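Local coordinates for DMATS type aromatic prenyltransferase (Micromonospora olivasterospora, PDB 6ZRY), which probably transfers a dimethylallyl group onto the indole ring of tryptophan, as a 6-dimethylallyl tryptophan synthase with the ABBA-barrel fold, at residues A49-F63 and I77-N91. Sequence-based numbering, arbitrary orientation.
Sequences AWPSGVSDDHTPVEF and ILGETLGSPPGPLAN. With TRP (tryptophan), chain C.
Trp50 lays one face of its indole against the chain at Gly87 and Asn91. Gly87 CA stands over the six-membered ring, 4.1 Å from its centroid, a CH-pi contact, while Asn91 ND2 sits above the pyrrole side with its amide plane turned 77° to the ring. With CG anti to the backbone N (chi1 167°), the indole reaches past Pro86, whose CB packs on Trp50 CB, to Pro88 CD, which lies beside Trp50 CH2. Leu82 forks at this root: CD1 touches the CB atoms of Ala49 and Trp50, and CD2 lies 3.7 Å from Trp50 CD1. Shrinking Trp50 to an alanine removes the indole and is likely to uncover Gly87 CA and Pro88 CD and open a gap beside Leu82 CD2. Deeper in, Glu80 sends an extended chain to Ser52, whose OG donates to the anti lone pair of Glu80 OE2 at 2.7 Å; a water links the same oxygen to Gly53 N. Ser52 OG also accepts from Val54 N in an ST turn, a link consistent with the Glu80 carboxylate steadying the loop whose Gly53 and Val54 carbonyls receive the tryptophan amino group, the latter weakly. Beyond it, strands 61-68 and 71-79 form an antiparallel hairpin of the ABBA barrel. Glu62 and Leu78 are a hydrogen-bonded pair, Glu62 N to Leu78 O 2.8 Å, Leu78 N to Glu62 O 2.9 Å. Both side chains face the substrate: Glu62 OE2 takes the indole NE1 of the bound tryptophan at 2.7 Å, and Leu78 CD2 touches CD1 of that ligand. On the other face, Ile77 puts CG1 beside Phe63 CD1, under helices 6-21 and 26-36.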
ATOM      1  N   ALA A  49      10.935  17.012   3.769  1.00 22.23           N
ATOM      2  CA  ALA A  49      11.224  17.778   2.530  1.00 23.18           C
ATOM      3  C   ALA A  49       9.919  18.217   1.871  1.00 24.17           C
ATOM      4  O   ALA A  49       9.947  19.225   1.158  1.00 24.52           O
ATOM      5  CB  ALA A  49      12.066  16.957   1.605  1.00 23.09           C
ATOM      6  N   TRP A  50       8.812  17.522   2.174  1.00 24.56           N
ATOM      7  CA  TRP A  50       7.485  17.644   1.511  1.00 25.30           C
ATOM      8  C   TRP A  50       6.497  16.831   2.336  1.00 23.27           C
ATOM      9  O   TRP A  50       6.898  15.799   2.872  1.00 22.09           O
ATOM     10  CB  TRP A  50       7.588  17.099   0.078  1.00 27.64           C
ATOM     11  CG  TRP A  50       6.271  16.875  -0.581  1.00 31.00           C
ATOM     12  CD1 TRP A  50       5.612  15.694  -0.778  1.00 31.57           C
ATOM     13  CD2 TRP A  50       5.445  17.893  -1.130  1.00 33.43           C
ATOM     14  NE1 TRP A  50       4.428  15.919  -1.417  1.00 32.82           N
ATOM     15  CE2 TRP A  50       4.296  17.263  -1.632  1.00 33.88           C
ATOM     16  CE3 TRP A  50       5.577  19.278  -1.230  1.00 34.94           C
ATOM     17  CZ2 TRP A  50       3.274  17.977  -2.243  1.00 35.14           C
ATOM     18  CZ3 TRP A  50       4.570  19.985  -1.835  1.00 37.21           C
ATOM     19  CH2 TRP A  50       3.427  19.340  -2.324  1.00 36.76           C
ATOM     20  N   PRO A  51       5.234  17.270   2.528  1.00 22.01           N
ATOM     21  CA  PRO A  51       4.276  16.480   3.313  1.00 21.14           C
ATOM     22  C   PRO A  51       3.717  15.264   2.552  1.00 20.66           C
ATOM     23  O   PRO A  51       2.511  15.241   2.249  1.00 19.85           O
ATOM     24  CB  PRO A  51       3.181  17.485   3.705  1.00 22.19           C
ATOM     25  CG  PRO A  51       3.312  18.623   2.689  1.00 23.05           C
ATOM     26  CD  PRO A  51       4.728  18.611   2.191  1.00 22.74           C
ATOM     27  N   SER A  52       4.568  14.240   2.354  1.00 18.30           N
ATOM     28  CA  SER A  52       4.235  12.996   1.619  1.00 17.40           C
ATOM     29  C   SER A  52       3.032  12.306   2.271  1.00 16.96           C
ATOM     30  O   SER A  52       2.986  12.209   3.495  1.00 16.75           O
ATOM     31  CB  SER A  52       5.427  12.095   1.552  1.00 16.70           C
ATOM     32  OG  SER A  52       5.108  10.812   1.052  1.00 16.82           O
ATOM     33  N   GLY A  53       2.076  11.845   1.470  1.00 16.66           N
ATOM     34  CA  GLY A  53       0.948  11.079   1.998  1.00 16.14           C
ATOM     35  C   GLY A  53       1.281   9.622   2.286  1.00 15.46           C
ATOM     36  O   GLY A  53       0.383   8.935   2.802  1.00 15.06           O
ATOM     37  N   VAL A  54       2.513   9.157   2.008  1.00 14.95           N
ATOM     38  CA  VAL A  54       2.900   7.721   2.167  1.00 14.60           C
ATOM     39  C   VAL A  54       2.695   7.301   3.645  1.00 14.48           C
ATOM     40  O   VAL A  54       2.261   6.167   3.883  1.00 14.41           O
ATOM     41  CB  VAL A  54       4.339   7.444   1.701  1.00 14.35           C
ATOM     42  CG1 VAL A  54       4.801   6.019   2.040  1.00 14.08           C
ATOM     43  CG2 VAL A  54       4.488   7.669   0.207  1.00 14.53           C
ATOM     44  N   SER A  55       2.978   8.187   4.594  1.00 14.26           N
ATOM     45  CA  SER A  55       2.897   7.898   6.045  1.00 14.06           C
ATOM     46  C   SER A  55       2.456   9.157   6.795  1.00 14.97           C
ATOM     47  O   SER A  55       2.573  10.250   6.242  1.00 15.42           O
ATOM     48  CB  SER A  55       4.195   7.368   6.589  1.00 13.76           C
ATOM     49  OG  SER A  55       5.206   8.409   6.602  1.00 13.54           O
ATOM     50  N   ASP A  56       1.932   8.967   8.008  1.00 15.26           N
ATOM     51  CA  ASP A  56       1.347  10.040   8.851  1.00 15.96           C
ATOM     52  C   ASP A  56       2.421  11.085   9.182  1.00 16.03           C
ATOM     53  O   ASP A  56       2.060  12.274   9.247  1.00 16.99           O
ATOM     54  CB  ASP A  56       0.740   9.494  10.147  1.00 16.59           C
ATOM     55  CG  ASP A  56      -0.584   8.750   9.970  1.00 17.41           C
ATOM     56  OD1 ASP A  56      -1.098   8.657   8.828  1.00 18.39           O
ATOM     57  OD2 ASP A  56      -1.087   8.236  10.971  1.00 18.07           O
ATOM     58  N   ASP A  57       3.675  10.676   9.412  1.00 15.59           N
ATOM     59  CA  ASP A  57       4.754  11.612   9.801  1.00 15.93           C
ATOM     60  C   ASP A  57       5.476  12.146   8.556  1.00 15.99           C
ATOM     61  O   ASP A  57       6.422  12.904   8.730  1.00 15.47           O
ATOM     62  CB  ASP A  57       5.702  11.008  10.840  1.00 15.35           C
ATOM     63  CG  ASP A  57       6.710   9.989  10.336  1.00 15.21           C
ATOM     64  OD1 ASP A  57       6.559   9.497   9.209  1.00 14.72           O
ATOM     65  OD2 ASP A  57       7.666   9.718  11.079  1.00 15.25           O
ATOM     66  N   HIS A  58       4.983  11.792   7.349  1.00 16.28           N
ATOM     67  CA  HIS A  58       5.450  12.285   6.029  1.00 16.25           C
ATOM     68  C   HIS A  58       6.795  11.663   5.632  1.00 15.47           C
ATOM     69  O   HIS A  58       7.402  12.140   4.645  1.00 14.98           O
ATOM     70  CB  HIS A  58       5.474  13.811   6.008  1.00 17.80           C
ATOM     71  CG  HIS A  58       4.136  14.396   6.293  1.00 18.74           C
ATOM     72  ND1 HIS A  58       3.017  14.021   5.589  1.00 18.88           N
ATOM     73  CD2 HIS A  58       3.720  15.301   7.206  1.00 19.97           C
ATOM     74  CE1 HIS A  58       1.970  14.685   6.055  1.00 19.51           C
ATOM     75  NE2 HIS A  58       2.373  15.477   7.019  1.00 19.95           N
ATOM     76  N   THR A  59       7.240  10.617   6.314  1.00 14.80           N
ATOM     77  CA  THR A  59       8.306   9.751   5.790  1.00 14.61           C
ATOM     78  C   THR A  59       7.815   9.250   4.433  1.00 14.29           C
ATOM     79  O   THR A  59       6.709   8.741   4.357  1.00 14.05           O
ATOM     80  CB  THR A  59       8.645   8.596   6.727  1.00 14.64           C
ATOM     81  OG1 THR A  59       8.934   9.068   8.048  1.00 14.94           O
ATOM     82  CG2 THR A  59       9.832   7.828   6.209  1.00 14.83           C
ATOM     83  N   PRO A  60       8.566   9.401   3.318  1.00 14.08           N
ATOM     84  CA  PRO A  60       8.053   8.973   2.013  1.00 14.20           C
ATOM     85  C   PRO A  60       8.181   7.477   1.698  1.00 14.04           C
ATOM     86  O   PRO A  60       8.152   7.120   0.570  1.00 14.36           O
ATOM     87  CB  PRO A  60       8.906   9.819   1.042  1.00 14.36           C
ATOM     88  CG  PRO A  60      10.243   9.938   1.760  1.00 14.42           C
ATOM     89  CD  PRO A  60       9.889  10.056   3.228  1.00 14.52           C
ATOM     90  N   VAL A  61       8.252   6.637   2.741  0.56 14.13           N
ATOM     91  CA  VAL A  61       8.413   5.163   2.646  0.56 14.19           C
ATOM     92  C   VAL A  61       7.594   4.519   3.784  0.56 13.96           C
ATOM     93  O   VAL A  61       7.559   5.108   4.908  0.56 13.63           O
ATOM     94  CB  VAL A  61       9.907   4.755   2.686  0.56 14.59           C
ATOM     95  CG1 VAL A  61      10.114   3.357   3.264  0.56 14.69           C
ATOM     96  CG2 VAL A  61      10.563   4.869   1.304  0.56 14.67           C
ATOM     97  N   GLU A  62       6.959   3.382   3.495  1.00 13.90           N
ATOM     98  CA  GLU A  62       6.269   2.523   4.500  1.00 14.18           C
ATOM     99  C   GLU A  62       6.667   1.080   4.210  1.00 14.38           C
ATOM    100  O   GLU A  62       6.681   0.693   3.036  1.00 14.74           O
ATOM    101  CB  GLU A  62       4.760   2.684   4.423  1.00 15.26           C
ATOM    102  CG  GLU A  62       4.025   1.827   5.427  1.00 16.48           C
ATOM    103  CD  GLU A  62       2.517   1.999   5.400  1.00 17.70           C
ATOM    104  OE1 GLU A  62       1.989   2.825   6.171  1.00 18.43           O
ATOM    105  OE2 GLU A  62       1.898   1.320   4.578  1.00 20.22           O
ATOM    106  N   PHE A  63       7.016   0.322   5.233  1.00 14.54           N
ATOM    107  CA  PHE A  63       7.392  -1.092   5.125  1.00 14.52           C
ATOM    108  C   PHE A  63       6.147  -1.940   5.320  1.00 14.49           C
ATOM    109  O   PHE A  63       5.209  -1.469   5.932  1.00 14.29           O
ATOM    110  CB  PHE A  63       8.424  -1.449   6.189  1.00 15.02           C
ATOM    111  CG  PHE A  63       9.702  -0.655   6.112  1.00 15.54           C
ATOM    112  CD1 PHE A  63      10.599  -0.865   5.074  1.00 16.43           C
ATOM    113  CD2 PHE A  63       9.987   0.321   7.055  1.00 16.24           C
ATOM    114  CE1 PHE A  63      11.788  -0.137   4.995  1.00 16.77           C
ATOM    115  CE2 PHE A  63      11.169   1.046   6.979  1.00 16.69           C
ATOM    116  CZ  PHE A  63      12.066   0.820   5.947  1.00 16.86           C
ATOM    117  N   ILE A  77       8.267  -2.335   0.267  1.00 19.60           N
ATOM    118  CA  ILE A  77       8.392  -0.895   0.554  1.00 19.48           C
ATOM    119  C   ILE A  77       7.440  -0.190  -0.387  1.00 19.12           C
ATOM    120  O   ILE A  77       7.585  -0.402  -1.609  1.00 19.90           O
ATOM    121  CB  ILE A  77       9.824  -0.384   0.333  1.00 20.29           C
ATOM    122  CG1 ILE A  77      10.818  -1.033   1.288  1.00 20.57           C
ATOM    123  CG2 ILE A  77       9.822   1.121   0.455  1.00 20.95           C
ATOM    124  CD1 ILE A  77      12.258  -0.867   0.887  1.00 21.19           C
ATOM    125  N   LEU A  78       6.569   0.654   0.149  1.00 18.00           N
ATOM    126  CA  LEU A  78       5.771   1.613  -0.634  1.00 17.61           C
ATOM    127  C   LEU A  78       6.412   2.979  -0.474  1.00 16.77           C
ATOM    128  O   LEU A  78       6.703   3.358   0.657  1.00 17.36           O
ATOM    129  CB  LEU A  78       4.331   1.613  -0.119  1.00 17.92           C
ATOM    130  CG  LEU A  78       3.363   2.569  -0.825  1.00 18.57           C
ATOM    131  CD1 LEU A  78       3.039   2.076  -2.224  1.00 19.80           C
ATOM    132  CD2 LEU A  78       2.095   2.712  -0.035  1.00 19.14           C
ATOM    133  N   GLY A  79       6.600   3.732  -1.544  1.00 16.01           N
ATOM    134  CA  GLY A  79       7.033   5.119  -1.350  1.00 15.62           C
ATOM    135  C   GLY A  79       7.167   5.887  -2.626  1.00 16.08           C
ATOM    136  O   GLY A  79       6.622   5.450  -3.666  1.00 15.72           O
ATOM    137  N   GLU A  80       7.827   7.044  -2.534  1.00 15.99           N
ATOM    138  CA  GLU A  80       7.959   7.961  -3.660  1.00 16.32           C
ATOM    139  C   GLU A  80       9.316   8.656  -3.567  1.00 16.36           C
ATOM    140  O   GLU A  80       9.876   8.759  -2.471  1.00 15.99           O
ATOM    141  CB  GLU A  80       6.787   8.956  -3.725  1.00 16.67           C
ATOM    142  CG  GLU A  80       6.675   9.879  -2.534  1.00 16.53           C
ATOM    143  CD  GLU A  80       5.513  10.856  -2.611  1.00 17.48           C
ATOM    144  OE1 GLU A  80       5.013  11.122  -3.729  1.00 17.91           O
ATOM    145  OE2 GLU A  80       5.100  11.346  -1.549  1.00 19.08           O
ATOM    146  N   THR A  81       9.779   9.111  -4.709  1.00 16.55           N
ATOM    147  CA  THR A  81      10.997   9.918  -4.882  1.00 17.19           C
ATOM    148  C   THR A  81      10.574  11.372  -5.006  1.00 18.75           C
ATOM    149  O   THR A  81       9.889  11.721  -5.985  1.00 19.28           O
ATOM    150  CB  THR A  81      11.802   9.502  -6.104  1.00 17.22           C
ATOM    151  OG1 THR A  81      11.864   8.069  -6.234  1.00 16.71           O
ATOM    152  CG2 THR A  81      13.206  10.074  -6.046  1.00 16.91           C
ATOM    153  N   LEU A  82      10.983  12.204  -4.061  1.00 19.72           N
ATOM    154  CA  LEU A  82      10.597  13.615  -4.074  1.00 21.77           C
ATOM    155  C   LEU A  82      11.420  14.343  -5.170  1.00 24.69           C
ATOM    156  O   LEU A  82      12.544  13.902  -5.463  1.00 24.34           O
ATOM    157  CB  LEU A  82      10.810  14.202  -2.685  1.00 21.64           C
ATOM    158  CG  LEU A  82       9.905  13.631  -1.583  1.00 21.35           C
ATOM    159  CD1 LEU A  82      10.067  14.432  -0.303  1.00 21.48           C
ATOM    160  CD2 LEU A  82       8.426  13.608  -1.992  1.00 21.92           C
ATOM    161  N   GLY A  83      10.827  15.363  -5.794  1.00 27.56           N
ATOM    162  CA  GLY A  83      11.483  16.179  -6.835  1.00 30.56           C
ATOM    163  C   GLY A  83      12.462  17.184  -6.242  1.00 34.01           C
ATOM    164  O   GLY A  83      12.534  17.299  -4.978  1.00 32.30           O
ATOM    165  N   SER A  84      13.190  17.905  -7.129  1.00 40.38           N
ATOM    166  CA  SER A  84      14.378  18.726  -6.773  1.00 44.57           C
ATOM    167  C   SER A  84      13.938  19.920  -5.936  1.00 47.14           C
ATOM    168  O   SER A  84      14.418  20.075  -4.815  1.00 50.97           O
ATOM    169  CB  SER A  84      15.215  19.126  -7.971  1.00 47.68           C
ATOM    170  OG  SER A  84      16.596  18.954  -7.673  1.00 48.86           O
ATOM    171  N   PRO A  85      13.032  20.807  -6.425  1.00 46.17           N
ATOM    172  CA  PRO A  85      12.098  21.486  -5.535  1.00 44.87           C
ATOM    173  C   PRO A  85      10.961  20.470  -5.362  1.00 41.57           C
ATOM    174  O   PRO A  85      10.364  20.049  -6.348  1.00 39.91           O
ATOM    175  CB  PRO A  85      11.718  22.778  -6.301  1.00 45.67           C
ATOM    176  CG  PRO A  85      12.555  22.714  -7.591  1.00 46.53           C
ATOM    177  CD  PRO A  85      12.857  21.243  -7.812  1.00 46.55           C
ATOM    178  N   PRO A  86      10.670  19.961  -4.141  1.00 39.60           N
ATOM    179  CA  PRO A  86       9.595  18.984  -3.986  1.00 38.77           C
ATOM    180  C   PRO A  86       8.236  19.567  -4.380  1.00 38.38           C
ATOM    181  O   PRO A  86       7.970  20.714  -4.064  1.00 39.81           O
ATOM    182  CB  PRO A  86       9.618  18.639  -2.495  1.00 38.92           C
ATOM    183  CG  PRO A  86      11.021  19.024  -2.052  1.00 39.64           C
ATOM    184  CD  PRO A  86      11.360  20.246  -2.879  1.00 40.07           C
ATOM    185  N   GLY A  87       7.413  18.760  -5.031  1.00 37.34           N
ATOM    186  CA  GLY A  87       6.066  19.135  -5.470  1.00 37.57           C
ATOM    187  C   GLY A  87       5.405  18.033  -6.285  1.00 36.85           C
ATOM    188  O   GLY A  87       6.045  17.097  -6.731  1.00 34.77           O
ATOM    189  N   PRO A  88       4.085  18.128  -6.520  1.00 38.85           N
ATOM    190  CA  PRO A  88       3.336  17.066  -7.200  1.00 38.19           C
ATOM    191  C   PRO A  88       3.923  16.572  -8.545  1.00 36.66           C
ATOM    192  O   PRO A  88       4.058  15.361  -8.763  1.00 35.13           O
ATOM    193  CB  PRO A  88       1.982  17.760  -7.471  1.00 40.46           C
ATOM    194  CG  PRO A  88       1.840  18.778  -6.351  1.00 40.71           C
ATOM    195  CD  PRO A  88       3.244  19.276  -6.121  1.00 40.92           C
ATOM    196  N   LEU A  89       4.246  17.506  -9.432  1.00 35.58           N
ATOM    197  CA  LEU A  89       4.726  17.190 -10.804  1.00 34.51           C
ATOM    198  C   LEU A  89       6.194  16.741 -10.748  1.00 30.97           C
ATOM    199  O   LEU A  89       6.525  15.776 -11.425  1.00 31.90           O
ATOM    200  CB  LEU A  89       4.543  18.424 -11.688  1.00 35.98           C
ATOM    201  CG  LEU A  89       4.581  18.183 -13.198  1.00 37.37           C
ATOM    202  CD1 LEU A  89       3.515  17.188 -13.646  1.00 36.83           C
ATOM    203  CD2 LEU A  89       4.410  19.499 -13.938  1.00 37.40           C
ATOM    204  N   ALA A  90       7.001  17.412  -9.953  1.00 29.55           N
ATOM    205  CA  ALA A  90       8.447  17.143  -9.762  1.00 28.62           C
ATOM    206  C   ALA A  90       8.628  15.750  -9.112  1.00 27.18           C
ATOM    207  O   ALA A  90       9.549  15.018  -9.513  1.00 26.04           O
ATOM    208  CB  ALA A  90       9.049  18.235  -8.929  1.00 29.11           C
ATOM    209  N   ASN A  91       7.722  15.390  -8.176  1.00 25.74           N
ATOM    210  CA  ASN A  91       7.728  14.082  -7.465  1.00 23.63           C
ATOM    211  C   ASN A  91       7.389  12.980  -8.473  1.00 23.41           C
ATOM    212  O   ASN A  91       8.026  11.952  -8.468  1.00 22.31           O
ATOM    213  CB  ASN A  91       6.756  14.049  -6.270  1.00 22.92           C
ATOM    214  CG  ASN A  91       6.997  15.066  -5.180  1.00 22.50           C
ATOM    215  OD1 ASN A  91       8.046  15.732  -5.114  1.00 23.04           O
ATOM    216  ND2 ASN A  91       6.033  15.180  -4.267  1.00 21.80           N
TER
HETATM  217  N   TRP C 601      -0.643   6.636   4.622  1.00 21.48           N
HETATM  218  CA  TRP C 601      -1.762   6.620   3.618  1.00 22.35           C
HETATM  219  C   TRP C 601      -3.058   6.181   4.303  1.00 23.12           C
HETATM  220  O   TRP C 601      -4.143   6.329   3.711  1.00 23.89           O
HETATM  221  CB  TRP C 601      -1.422   5.722   2.413  1.00 22.91           C
HETATM  222  CG  TRP C 601      -1.227   4.275   2.739  1.00 23.25           C
HETATM  223  CD1 TRP C 601      -0.085   3.677   3.201  1.00 22.46           C
HETATM  224  CD2 TRP C 601      -2.204   3.224   2.614  1.00 23.65           C
HETATM  225  NE1 TRP C 601      -0.292   2.333   3.378  1.00 22.26           N
HETATM  226  CE2 TRP C 601      -1.575   2.022   3.015  1.00 23.01           C
HETATM  227  CE3 TRP C 601      -3.540   3.176   2.187  1.00 24.42           C
HETATM  228  CZ2 TRP C 601      -2.245   0.796   3.025  1.00 23.47           C
HETATM  229  CZ3 TRP C 601      -4.197   1.964   2.196  1.00 23.04           C
HETATM  230  CH2 TRP C 601      -3.555   0.792   2.602  1.00 23.82           C
HETATM  231  OXT TRP C 601      -3.036   5.688   5.453  1.00 20.61           O
HETATM  232  O   HOH W   1       2.478  11.929  -1.434  1.00 16.65           O